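Local coordinates for protein hypothetical bacterial 6-phosphogluconolactonase (Bacteroides fragilis, PDB 3SCY) that probably hydrolyses 6-phosphogluconolactone as a seven-bladed beta-propeller lactonase, at residues 25-28 and 29-32; 106-109 and 110-113; 146-149 and 150-153; 265-269 and 270-274. One frame throughout, in Å; residues are numbered along the deposited sequence. Where two conformers were deposited one is given.

Contact 1: 25-28 and 29-32; sequences NSKG and IYTF
The phenol oxygen of Tyr30 takes the backbone N-H of Lys27 in an almost straight hydrogen bond: Lys27 N to Tyr30 OH is 2.7 Å, with 171° at the hydrogen. The ring lies back along the chain that leads into its own strand, because CG stands anti to the carbonyl carbon (chi1 -66°) and the hydroxyl then ends at the backbone of Lys27. Ser26 meets the same ring at its edge, near the ring plane, with Ser26 OG 3.3 Å from Tyr30 CE1. The first carbons of Lys27, whose side chain runs at about a right angle to the tyrosine, also meet the hydroxyl; Lys27 CB is 3.6 Å from Tyr30 OH. The end of the lysine chain leads away, toward a long, weak ion pair with Glu48.

Ser26 OG is itself fixed in place. It accepts a weak bond from Gly28 N at 3.1 Å and is hydrogen-bonded to Thr20, whose hydroxyl also bonds Gly28 O, so one threonine of strand 13-20 ties down both the serine and the glycine. Gly28 has a phi of 147°, a backbone shape that would jam a side chain against the preceding carbonyl. Ile29 turns away from the loop and packs on Phe80 of strand 76-83. Backbone bonds from Tyr30 to Val18 and from Ile29 to Ala47 seat the strand between its two neighbours. The tyrosine spans the end of the connection between strands 13-20 and 28-35, adjacent antiparallel strands in the four-stranded blade of a beta-propeller that is completed by strand 354-360 from the C-terminal end.

Contact 2: 106-109 and 110-113; sequences TTNG and KNIV
Asn108 folds its amide back over the turn, and Asn108 OD1 accepts the backbone N-H groups of both Lys110 and Asn111. The two donors use the oxygen differently: Asn111 N, 2.9 Å from Asn108 OD1, comes in nearly along the C=O axis, while Lys110 N stands above the amide plane, 53° out of it, at 3.0 Å from Asn108 OD1. This reach depends on CG lying between the backbone N and the carbonyl carbon (chi1 72°), where the short side chain curls across the turn instead of pointing outward. Asn108 and Lys110 cross at about a right angle, and the lysine runs out to a water that joins Lys110 NZ to Asn108 O.

Thr107 works from the other face of the hairpin. Its OG1 accepts Gly109 N at 2.9 Å, an ST turn, and lies 3.0 Å from Asn111 O, an oxygen that also receives Asn108 N. This is the tight hairpin joining strands 102-107 and 111-116, the first two strands of a propeller blade. Beyond the turn, Thr106 and Val113 form a hydrogen-bonded antiparallel pair, and Thr107 with Ile112 the non-hydrogen-bonded pair next to it.

Ile112 slants over Thr107 and brings its CD1 to 3.5 Å from Thr107 CB. On the opposite face the branches of Thr106 and Val113 lie less closely together, Thr106 CG2 being 4.2 Å from Val113 CB, and both side chains rest on Val160 of strand 157-162 in the following blade. The Asn111 amide has its partner outside the turn, ND2 being hydrogen-bonded to Ala188 O, and the side chain lies against Phe196.

Contact 3: 146-149 and 150-153; sequences GPDK and ERQT
Between Gly146 and Gln152 the backbone closes into a compact loop, Gly146 N donating to Gln152 O at 2.8 Å in a nearly straight bond and Gln152 N to Asp148 O at 3.0 Å. Two side chains, Gln152 and Asp148, complete the bonding inside the loop. Gln152 reaches across with its chain extended beyond CG (chi2 -179°) and offers Gln152 OE1 to Asp148 N at 2.9 Å. That donor lies in the amide plane, on a lone pair, so the bond also sets the rotation of the amide. The other end of the amide, NE2, is hydrogen-bonded to Leu174 O, and the ring carbon Pro147 CD sits 3.2 Å from Gln152 OE1.

Asp148 bonds forward along the chain. With CG anti to the backbone N (chi1 -168°), its carboxylate turns toward the next residues, and Asp148 OD1 accepts Arg151 N at 2.8 Å and Glu150 N at 3.2 Å. The two N-H groups come from opposite faces of the carboxylate: Glu150 N stays near the plane on the anti side, Arg151 N stands well out of it. The Arg151 side chain runs beside Asp148, CB and CG against OD1, then bends away so that its guanidinium group forms a salt bridge with Glu230 and a hydrogen bond with Tyr117.

Thr153 CG2 adds a close approach to Lys149 O at 3.2 Å. Asp148 OD1 accepting the N-H of Glu150, two residues on, makes an Asx turn, which the further bond from Arg151 N extends, here within the long loop that carries the propeller from strand 138-141 to strand 157-162.

Contact 4: 265-269 and 270-274; sequences HLSPD and GKYLY
Gly270 N donates to Ser267 O at 2.8 Å, closing the type I beta turn from Ser267 to Gly270 in the hairpin between strands 261-266 and 272-277, the first two strands of one propeller blade. The donor stands well above the plane of that carbonyl. Gly270 itself has a positive phi of 73°, at which a side chain would run into Asp269 O.

At Lys271 the backbone N-H goes to Asp269 OD1, 3.0 Å away, and approaches from above the carboxylate plane. The hydroxyl of Ser267 meets the same oxygen almost head-on, donating over 2.6 Å from Ser267 OG to Asp269 OD1. Asp269 curls back to this position with CG between its backbone N and carbonyl carbon (chi1 62°). The lysine chain extends past it at about a right angle.

Tyr272 holds Ser267 through two backbone atoms: Tyr272 O accepts Ser267 N, and Tyr272 N donates to Ser267 OG at 3.1 Å. The serine hydroxyl thus accepts from Tyr272 N and donates to Asp269. The phenol of Tyr272 is hydrogen-bonded to Ala338 O.

Leu273 slants across Leu266 in the non-hydrogen-bonded pair, and both rest on Tyr226 of the preceding blade. Tyr274 then pairs with His265 through two backbone bonds. Its phenol is hydrogen-bonded to Gly340 O and to Arg335, and the imidazole of His265 packs edge-to-face with Phe311 and bonds Asp263. His265 O lies at the edge of the Tyr274 ring, in its plane, 3.8 Å from Tyr274 CD1.

How the contacts relate
The four contacts follow in series and none touches another. Contacts 2 and 4 occupy equivalent places in their blades, each joining the first two strands, with centres about 25 Å and nearest atoms about 12 Å apart. In contact 2 one asparagine oxygen takes two N-H groups at the turn; in contact 4 a serine and an aspartate share them. Contact 1 instead leads from strand 13-20 into strand 28-35. Contact 3, in a long loop between blades, is the most remote, its centre at least 30 Å from the others. The side chain of Tyr274 is about 9 Å from the bound sodium ion, whose site includes Gln302 and Leu342; the side chain of Arg151 is about 5 Å from an unidentified ligand, probably from the crystallisation liquor.

Contact 1: 25-28 and 29-32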
loop_
_atom_site.group_PDB
_atom_site.type_symbol
_atom_site.label_atom_id
_atom_site.label_comp_id
_atom_site.label_asym_id
_atom_site.label_seq_id
_atom_site.Cartn_x
_atom_site.Cartn_y
_atom_site.Cartn_z
ATOM N N ASN A 25 9.526 9.195 -18.623
ATOM C CA ASN A 25 9.489 8.224 -19.723
ATOM C C ASN A 25 8.614 7.002 -19.447
ATOM O O ASN A 25 8.457 6.177 -20.349
ATOM C CB ASN A 25 10.903 7.741 -20.062
ATOM C CG ASN A 25 11.773 8.761 -20.749
ATOM O OD1 ASN A 25 11.320 9.557 -21.584
ATOM N ND2 ASN A 25 13.061 8.724 -20.440
ATOM N N SER A 26 8.066 6.853 -18.222
ATOM C CA SER A 26 7.233 5.679 -17.945
ATOM C C SER A 26 5.928 5.687 -18.734
ATOM O O SER A 26 5.286 6.734 -18.821
ATOM C CB SER A 26 6.884 5.607 -16.465
ATOM O OG SER A 26 5.932 4.581 -16.247
ATOM N N LYS A 27 5.527 4.522 -19.284
ATOM C CA LYS A 27 4.262 4.386 -20.011
ATOM C C LYS A 27 3.097 4.232 -19.036
ATOM O O LYS A 27 1.960 4.559 -19.367
ATOM C CB LYS A 27 4.275 3.180 -20.968
ATOM C CG LYS A 27 5.120 3.360 -22.221
ATOM C CD LYS A 27 5.190 2.056 -22.998
ATOM C CE LYS A 27 6.078 2.138 -24.211
ATOM N NZ LYS A 27 5.413 2.831 -25.346
ATOM N N GLY A 28 3.388 3.708 -17.847
ATOM C CA GLY A 28 2.364 3.492 -16.838
ATOM C C GLY A 28 2.629 2.282 -15.981
ATOM O O GLY A 28 3.331 2.374 -14.974
ATOM N N ILE A 29 1.978 1.159 -16.317
ATOM C CA ILE A 29 2.141 -0.080 -15.524
ATOM C C ILE A 29 3.039 -1.031 -16.273
ATOM O O ILE A 29 2.815 -1.271 -17.459
ATOM C CB ILE A 29 0.770 -0.763 -15.216
ATOM C CG1 ILE A 29 -0.144 0.177 -14.423
ATOM C CG2 ILE A 29 0.980 -2.066 -14.445
ATOM C CD1 ILE A 29 -1.596 -0.317 -14.324
ATOM N N TYR A 30 3.986 -1.634 -15.562
ATOM C CA TYR A 30 4.895 -2.609 -16.137
ATOM C C TYR A 30 4.701 -3.923 -15.417
ATOM O O TYR A 30 4.457 -3.940 -14.200
ATOM C CB TYR A 30 6.342 -2.129 -16.024
ATOM C CG TYR A 30 6.639 -0.907 -16.860
ATOM C CD1 TYR A 30 6.420 0.374 -16.357
ATOM C CD2 TYR A 30 7.082 -1.026 -18.175
ATOM C CE1 TYR A 30 6.647 1.504 -17.137
ATOM C CE2 TYR A 30 7.304 0.100 -18.971
ATOM C CZ TYR A 30 7.112 1.364 -18.434
ATOM O OH TYR A 30 7.315 2.489 -19.188
ATOM N N THR A 31 4.780 -5.026 -16.165
ATOM C CA THR A 31 4.641 -6.352 -15.573
ATOM C C THR A 31 5.893 -7.179 -15.842
ATOM O O THR A 31 6.542 -7.017 -16.882
ATOM C CB THR A 31 3.401 -7.068 -16.046
ATOM O OG1 THR A 31 3.466 -7.213 -17.460
ATOM C CG2 THR A 31 2.109 -6.345 -15.650
ATOM N N PHE A 32 6.226 -8.044 -14.880
ATOM C CA PHE A 32 7.440 -8.871 -14.899
ATOM C C PHE A 32 7.185 -10.233 -14.317
ATOM O O PHE A 32 6.322 -10.386 -13.458
ATOM C CB PHE A 32 8.571 -8.207 -14.039
ATOM C CG PHE A 32 8.999 -6.816 -14.451
ATOM C CD1 PHE A 32 8.268 -5.699 -14.054
ATOM C CD2 PHE A 32 10.119 -6.624 -15.246
ATOM C CE1 PHE A 32 8.643 -4.420 -14.458
ATOM C CE2 PHE A 32 10.472 -5.344 -15.689
ATOM C CZ PHE A 32 9.740 -4.246 -15.270
#

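Contact 2: 106-109 and 110-113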
loop_
_atom_site.group_PDB
_atom_site.type_symbol
_atom_site.label_atom_id
_atom_site.label_comp_id
_atom_site.label_asym_id
_atom_site.label_seq_id
_atom_site.Cartn_x
_atom_site.Cartn_y
_atom_site.Cartn_z
ATOM N N THR A 106 -8.217 -0.209 -2.069
ATOM C CA THR A 106 -8.422 -1.548 -1.536
ATOM C C THR A 106 -9.729 -2.095 -2.101
ATOM O O THR A 106 -10.472 -1.354 -2.739
ATOM C CB THR A 106 -8.377 -1.594 0.002
ATOM O OG1 THR A 106 -8.187 -2.968 0.367
ATOM C CG2 THR A 106 -9.644 -1.026 0.655
ATOM N N THR A 107 -9.970 -3.396 -1.937
ATOM C CA THR A 107 -11.183 -4.013 -2.446
ATOM C C THR A 107 -11.657 -5.093 -1.505
ATOM O O THR A 107 -10.847 -5.712 -0.783
ATOM C CB THR A 107 -10.925 -4.632 -3.856
ATOM O OG1 THR A 107 -12.176 -5.083 -4.420
ATOM C CG2 THR A 107 -9.938 -5.836 -3.833
ATOM N N ASN A 108 -12.971 -5.394 -1.579
ATOM C CA ASN A 108 -13.498 -6.587 -0.926
ATOM C C ASN A 108 -14.121 -7.495 -2.006
ATOM O O ASN A 108 -14.859 -8.400 -1.663
ATOM C CB ASN A 108 -14.506 -6.251 0.177
ATOM C CG ASN A 108 -15.833 -5.757 -0.342
ATOM O OD1 ASN A 108 -15.922 -5.237 -1.458
ATOM N ND2 ASN A 108 -16.898 -5.998 0.424
ATOM N N GLY A 109 -13.874 -7.201 -3.290
ATOM C CA GLY A 109 -14.428 -7.982 -4.401
ATOM C C GLY A 109 -15.767 -7.459 -4.888
ATOM O O GLY A 109 -16.208 -7.786 -6.007
ATOM N N LYS A 110 -16.447 -6.646 -4.041
ATOM C CA LYS A 110 -17.740 -6.040 -4.376
ATOM C C LYS A 110 -17.613 -4.536 -4.594
ATOM O O LYS A 110 -18.404 -3.949 -5.308
ATOM C CB LYS A 110 -18.780 -6.307 -3.281
ATOM C CG LYS A 110 -19.119 -7.777 -3.119
ATOM C CD LYS A 110 -20.096 -7.986 -1.969
ATOM C CE LYS A 110 -20.563 -9.423 -1.868
ATOM N NZ LYS A 110 -19.474 -10.327 -1.415
ATOM N N ASN A 111 -16.618 -3.905 -3.964
ATOM C CA ASN A 111 -16.356 -2.484 -4.061
ATOM C C ASN A 111 -14.885 -2.226 -4.043
ATOM O O ASN A 111 -14.130 -2.989 -3.429
ATOM C CB ASN A 111 -16.965 -1.740 -2.843
ATOM C CG ASN A 111 -18.457 -1.895 -2.785
ATOM O OD1 ASN A 111 -19.176 -1.176 -3.459
ATOM N ND2 ASN A 111 -18.952 -2.852 -1.984
ATOM N N ILE A 112 -14.499 -1.116 -4.650
ATOM C CA ILE A 112 -13.157 -0.538 -4.598
ATOM C C ILE A 112 -13.258 0.702 -3.737
ATOM O O ILE A 112 -14.231 1.465 -3.903
ATOM C CB ILE A 112 -12.638 -0.158 -6.026
ATOM C CG1 ILE A 112 -12.361 -1.392 -6.893
ATOM C CG2 ILE A 112 -11.410 0.840 -5.971
ATOM C CD1 ILE A 112 -11.138 -2.270 -6.477
ATOM N N VAL A 113 -12.250 0.943 -2.858
ATOM C CA VAL A 113 -12.225 2.170 -2.070
ATOM C C VAL A 113 -10.880 2.851 -2.323
ATOM O O VAL A 113 -9.867 2.164 -2.297
ATOM C CB VAL A 113 -12.444 1.931 -0.541
ATOM C CG1 VAL A 113 -12.526 3.249 0.208
ATOM C CG2 VAL A 113 -13.696 1.103 -0.277
HETATM O O HOH W 1 -16.607 -10.452 -2.905
#

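Contact 3: 146-149 and 150-153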
loop_
_atom_site.group_PDB
_atom_site.type_symbol
_atom_site.label_atom_id
_atom_site.label_comp_id
_atom_site.label_asym_id
_atom_site.label_seq_id
_atom_site.Cartn_x
_atom_site.Cartn_y
_atom_site.Cartn_z
ATOM N N GLY A 146 -3.678 19.446 11.282
ATOM C CA GLY A 146 -2.681 19.039 12.257
ATOM C C GLY A 146 -1.662 20.138 12.455
ATOM O O GLY A 146 -1.777 21.200 11.838
ATOM N N PRO A 147 -0.640 19.900 13.286
ATOM C CA PRO A 147 0.325 20.979 13.596
ATOM C C PRO A 147 1.340 21.307 12.499
ATOM O O PRO A 147 1.798 22.452 12.468
ATOM C CB PRO A 147 1.048 20.466 14.839
ATOM C CG PRO A 147 0.892 18.993 14.792
ATOM C CD PRO A 147 -0.418 18.710 14.135
ATOM N N ASP A 148 1.745 20.326 11.643
ATOM C CA ASP A 148 2.742 20.607 10.589
ATOM C C ASP A 148 2.195 21.680 9.655
ATOM O O ASP A 148 1.146 21.484 9.035
ATOM C CB ASP A 148 3.155 19.343 9.817
ATOM C CG ASP A 148 4.375 19.525 8.931
ATOM O OD1 ASP A 148 4.289 20.296 7.940
ATOM O OD2 ASP A 148 5.405 18.887 9.208
ATOM N N LYS A 149 2.866 22.850 9.633
ATOM C CA LYS A 149 2.416 24.023 8.886
ATOM C C LYS A 149 2.272 23.822 7.374
ATOM O O LYS A 149 1.404 24.459 6.786
ATOM C CB LYS A 149 3.331 25.229 9.147
ATOM C CG LYS A 149 2.725 26.228 10.132
ATOM C CD LYS A 149 3.564 27.496 10.279
ATOM C CE LYS A 149 3.134 28.595 9.336
ATOM N NZ LYS A 149 4.030 29.778 9.418
ATOM N N GLU A 150 3.106 22.979 6.750
ATOM C CA GLU A 150 3.045 22.746 5.304
ATOM C C GLU A 150 2.365 21.427 4.936
ATOM O O GLU A 150 1.798 21.315 3.843
ATOM C CB GLU A 150 4.457 22.765 4.703
ATOM C CG GLU A 150 4.890 24.134 4.198
ATOM C CD GLU A 150 5.133 25.205 5.247
ATOM O OE1 GLU A 150 4.559 26.310 5.107
ATOM O OE2 GLU A 150 5.906 24.948 6.198
ATOM N N ARG A 151 2.439 20.423 5.817
ATOM C CA ARG A 151 1.887 19.125 5.472
ATOM C C ARG A 151 0.520 18.780 6.064
ATOM O O ARG A 151 -0.108 17.846 5.560
ATOM C CB ARG A 151 2.893 18.033 5.878
ATOM C CG ARG A 151 4.249 18.106 5.156
ATOM C CD ARG A 151 4.183 17.838 3.652
ATOM N NE ARG A 151 3.429 16.622 3.296
ATOM C CZ ARG A 151 3.944 15.397 3.230
ATOM N NH1 ARG A 151 5.224 15.190 3.517
ATOM N NH2 ARG A 151 3.183 14.368 2.876
ATOM N N GLN A 152 0.048 19.497 7.101
ATOM C CA GLN A 152 -1.215 19.134 7.763
ATOM C C GLN A 152 -2.206 20.305 7.830
ATOM O O GLN A 152 -2.848 20.512 8.856
ATOM C CB GLN A 152 -0.917 18.587 9.176
ATOM C CG GLN A 152 0.028 17.378 9.189
ATOM C CD GLN A 152 0.285 16.843 10.576
ATOM O OE1 GLN A 152 0.856 17.523 11.440
ATOM N NE2 GLN A 152 -0.123 15.607 10.823
ATOM N N THR A 153 -2.374 21.024 6.712
ATOM C CA THR A 153 -3.282 22.180 6.622
ATOM C C THR A 153 -4.724 21.714 6.401
ATOM O O THR A 153 -5.656 22.510 6.509
ATOM C CB THR A 153 -2.838 23.110 5.475
ATOM O OG1 THR A 153 -2.983 22.417 4.237
ATOM C CG2 THR A 153 -1.400 23.576 5.624
#

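Contact 4: 265-269 and 270-274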
loop_
_atom_site.group_PDB
_atom_site.type_symbol
_atom_site.label_atom_id
_atom_site.label_comp_id
_atom_site.label_asym_id
_atom_site.label_seq_id
_atom_site.Cartn_x
_atom_site.Cartn_y
_atom_site.Cartn_z
ATOM N N HIS A 265 5.898 -3.361 6.047
ATOM C CA HIS A 265 5.561 -4.743 5.774
ATOM C C HIS A 265 6.135 -5.669 6.808
ATOM O O HIS A 265 7.249 -5.466 7.295
ATOM C CB HIS A 265 6.078 -5.204 4.390
ATOM C CG HIS A 265 5.465 -4.483 3.241
ATOM N ND1 HIS A 265 4.321 -4.959 2.625
ATOM C CD2 HIS A 265 5.831 -3.321 2.655
ATOM C CE1 HIS A 265 4.027 -4.071 1.691
ATOM N NE2 HIS A 265 4.892 -3.056 1.685
ATOM N N LEU A 266 5.368 -6.701 7.128
ATOM C CA LEU A 266 5.836 -7.762 7.973
ATOM C C LEU A 266 6.350 -8.867 7.089
ATOM O O LEU A 266 5.770 -9.126 6.017
ATOM C CB LEU A 266 4.677 -8.301 8.845
ATOM C CG LEU A 266 4.308 -7.485 10.059
ATOM C CD1 LEU A 266 2.907 -7.775 10.501
ATOM C CD2 LEU A 266 5.253 -7.764 11.218
ATOM N N SER A 267 7.380 -9.590 7.551
ATOM C CA SER A 267 7.783 -10.805 6.859
ATOM C C SER A 267 6.590 -11.810 6.942
ATOM O O SER A 267 5.823 -11.769 7.922
ATOM C CB SER A 267 9.070 -11.393 7.458
ATOM O OG SER A 267 8.967 -11.649 8.849
ATOM N N PRO A 268 6.409 -12.679 5.941
ATOM C CA PRO A 268 5.288 -13.648 6.002
ATOM C C PRO A 268 5.277 -14.512 7.272
ATOM O O PRO A 268 4.185 -14.836 7.731
ATOM C CB PRO A 268 5.486 -14.501 4.745
ATOM C CG PRO A 268 6.215 -13.606 3.800
ATOM C CD PRO A 268 7.160 -12.809 4.676
ATOM N N ASP A 269 6.458 -14.843 7.888
ATOM C CA ASP A 269 6.516 -15.633 9.119
ATOM C C ASP A 269 6.180 -14.790 10.370
ATOM O O ASP A 269 6.123 -15.339 11.471
ATOM C CB ASP A 269 7.884 -16.338 9.256
ATOM C CG ASP A 269 9.103 -15.418 9.359
ATOM O OD1 ASP A 269 8.915 -14.191 9.516
ATOM O OD2 ASP A 269 10.240 -15.939 9.316
ATOM N N GLY A 270 5.983 -13.481 10.185
ATOM C CA GLY A 270 5.616 -12.531 11.232
ATOM C C GLY A 270 6.722 -12.178 12.213
ATOM O O GLY A 270 6.475 -11.468 13.197
ATOM N N LYS A 271 7.937 -12.670 11.958
ATOM C CA LYS A 271 9.062 -12.464 12.872
ATOM C C LYS A 271 9.748 -11.095 12.733
ATOM O O LYS A 271 10.382 -10.643 13.701
ATOM C CB LYS A 271 10.099 -13.568 12.692
ATOM C CG LYS A 271 9.678 -14.878 13.341
ATOM C CD LYS A 271 10.841 -15.857 13.413
ATOM C CE LYS A 271 10.432 -17.175 14.029
ATOM N NZ LYS A 271 11.584 -18.105 14.148
ATOM N N TYR A 272 9.615 -10.424 11.567
ATOM C CA TYR A 272 10.269 -9.143 11.368
ATOM C C TYR A 272 9.364 -8.181 10.705
ATOM O O TYR A 272 8.484 -8.580 9.941
ATOM C CB TYR A 272 11.563 -9.279 10.521
ATOM C CG TYR A 272 12.640 -10.054 11.240
ATOM C CD1 TYR A 272 13.485 -9.428 12.156
ATOM C CD2 TYR A 272 12.754 -11.430 11.079
ATOM C CE1 TYR A 272 14.407 -10.159 12.898
ATOM C CE2 TYR A 272 13.669 -12.169 11.815
ATOM C CZ TYR A 272 14.505 -11.527 12.709
ATOM O OH TYR A 272 15.396 -12.269 13.455
ATOM N N LEU A 273 9.539 -6.907 11.051
ATOM C CA LEU A 273 8.813 -5.783 10.486
ATOM C C LEU A 273 9.827 -4.875 9.791
ATOM O O LEU A 273 10.898 -4.589 10.339
ATOM C CB LEU A 273 8.035 -5.027 11.564
ATOM C CG LEU A 273 7.154 -3.878 11.017
ATOM C CD1 LEU A 273 5.818 -3.870 11.651
ATOM C CD2 LEU A 273 7.832 -2.508 11.146
ATOM N N TYR A 274 9.445 -4.352 8.622
ATOM C CA TYR A 274 10.293 -3.464 7.846
ATOM C C TYR A 274 9.556 -2.170 7.565
ATOM O O TYR A 274 8.355 -2.196 7.268
ATOM C CB TYR A 274 10.673 -4.145 6.504
ATOM C CG TYR A 274 11.455 -5.420 6.720
ATOM C CD1 TYR A 274 10.805 -6.633 6.949
ATOM C CD2 TYR A 274 12.846 -5.417 6.684
ATOM C CE1 TYR A 274 11.525 -7.803 7.214
ATOM C CE2 TYR A 274 13.576 -6.590 6.878
ATOM C CZ TYR A 274 12.913 -7.773 7.169
ATOM O OH TYR A 274 13.653 -8.909 7.397
#